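Local coordinates for protein citrate synthase (Mycobacterium tuberculosis, PDB 4TVM) that catalyses the condensation of oxaloacetate and acetyl-CoA with water to give citrate and CoA, a reaction of the Krebs cycle, at residues A151-M155 with R248-F252. Residues are numbered along the deposited sequence; the frame is centred on the assembly and turned at random.
Sequences ALDPM and RANLF
A helix-to-helix turn, in which a Schellman motif is followed closely by an N-cap, carries a loop of citrate synthase's largely helical fold, away from the oxaloacetate pocket. Arg248, with positive phi (74/28), closes the Schellman motif just past helix 236-246; Ala249 is polyproline-like (-57/158), and Asn250 (-77/174) is the N-cap of helix 251-262, its p rotamer letting OD1 accept from the backbone N of Thr253. Residues 151-155 form an irregular loop running roughly antiparallel to this turn, 146° between end-to-end directions, with the CA atoms of Pro154 and Asn250 5.3 Å apart. An Asx turn shapes the loop: Asp153, chi1 t, accepts at OD1 from Met155 N (2.8 Å). The CA-to-CB bond of Pro154 points toward the turn, and its CG lies 3.4 Å from Arg248 O and 3.9 Å from Ala249 O. Leu152 O lies 3.5 Å from Asn250 CB, and its m, t side chain brings CD2 3.7 Å from Phe252 CD2, an apolar contact at the start of the second helix. At the other end, Met155 CE lies 3.2 Å from Arg248 NH1, oblique to the guanidinium. The joint is thus van der Waals packing that buries 314 Å², both sides summed. Asn250 ND2 hydrogen-bonds to Ser145 OG of helix 133-147, Phe252 packs on that helix and on helix 159-182, Pro154 and Met155 touch His403 of helix 383-403, and Arg248 packs on Pro265 of the second subunit.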
# COMPACT_ATOMS: atom_id res chain seq x y z
N ALA A 151 16.24 -11.35 -7.83
CA ALA A 151 15.27 -11.45 -8.91
C ALA A 151 14.17 -10.44 -8.76
O ALA A 151 13.00 -10.80 -8.67
CB ALA A 151 14.66 -12.86 -8.92
N LEU A 152 14.53 -9.17 -8.74
CA LEU A 152 13.59 -8.12 -8.37
C LEU A 152 13.06 -7.33 -9.55
O LEU A 152 12.29 -6.37 -9.37
CB LEU A 152 14.26 -7.11 -7.42
CG LEU A 152 14.42 -7.53 -5.97
CD1 LEU A 152 14.89 -6.34 -5.14
CD2 LEU A 152 13.11 -8.08 -5.43
N ASP A 153 13.45 -7.72 -10.77
CA ASP A 153 13.06 -6.92 -11.93
C ASP A 153 11.58 -7.19 -12.32
O ASP A 153 11.22 -8.31 -12.76
CB ASP A 153 14.03 -7.18 -13.07
CG ASP A 153 13.73 -6.37 -14.29
OD1 ASP A 153 12.65 -5.70 -14.36
OD2 ASP A 153 14.56 -6.48 -15.22
N PRO A 154 10.72 -6.17 -12.17
CA PRO A 154 9.31 -6.39 -12.45
C PRO A 154 9.08 -6.74 -13.91
O PRO A 154 8.16 -7.47 -14.21
CB PRO A 154 8.64 -5.04 -12.14
CG PRO A 154 9.66 -4.23 -11.44
CD PRO A 154 11.00 -4.77 -11.83
N MET A 155 9.93 -6.22 -14.79
CA MET A 155 9.82 -6.49 -16.21
C MET A 155 10.32 -7.84 -16.62
O MET A 155 9.76 -8.41 -17.51
CB MET A 155 10.58 -5.44 -17.03
CG MET A 155 10.09 -4.04 -16.75
SD MET A 155 8.31 -4.05 -16.90
CE MET A 155 7.86 -3.08 -15.48
N ARG A 248 5.39 0.44 -10.96
CA ARG A 248 6.41 -0.56 -11.30
C ARG A 248 7.22 -0.94 -10.10
O ARG A 248 8.38 -1.32 -10.22
CB ARG A 248 7.35 -0.09 -12.37
CG ARG A 248 6.65 0.39 -13.58
CD ARG A 248 7.55 0.13 -14.74
NE ARG A 248 7.05 0.80 -15.92
CZ ARG A 248 7.38 0.46 -17.16
NH1 ARG A 248 8.23 -0.54 -17.37
NH2 ARG A 248 6.87 1.13 -18.18
N ALA A 249 6.61 -0.83 -8.95
CA ALA A 249 7.21 -1.38 -7.76
C ALA A 249 7.46 -2.85 -7.97
O ALA A 249 6.86 -3.46 -8.86
CB ALA A 249 6.31 -1.14 -6.56
N ASN A 250 8.38 -3.43 -7.20
CA ASN A 250 8.66 -4.85 -7.38
C ASN A 250 7.57 -5.70 -6.73
O ASN A 250 6.64 -5.19 -6.10
CB ASN A 250 10.07 -5.21 -6.91
CG ASN A 250 10.18 -5.41 -5.41
OD1 ASN A 250 9.36 -6.09 -4.80
ND2 ASN A 250 11.21 -4.82 -4.81
N LEU A 251 7.66 -7.00 -6.94
CA LEU A 251 6.62 -7.91 -6.49
C LEU A 251 6.44 -7.88 -5.00
O LEU A 251 5.33 -7.82 -4.52
CB LEU A 251 6.96 -9.33 -6.92
CG LEU A 251 5.88 -10.39 -6.81
CD1 LEU A 251 4.48 -9.86 -7.05
CD2 LEU A 251 6.21 -11.48 -7.82
N PHE A 252 7.54 -7.91 -4.27
CA PHE A 252 7.49 -7.89 -2.81
C PHE A 252 6.89 -6.62 -2.27
O PHE A 252 6.13 -6.63 -1.30
CB PHE A 252 8.90 -8.04 -2.24
CG PHE A 252 9.58 -9.33 -2.62
CD1 PHE A 252 8.84 -10.48 -2.93
CD2 PHE A 252 10.97 -9.41 -2.67
CE1 PHE A 252 9.48 -11.67 -3.28
CE2 PHE A 252 11.61 -10.61 -3.02
CZ PHE A 252 10.86 -11.73 -3.31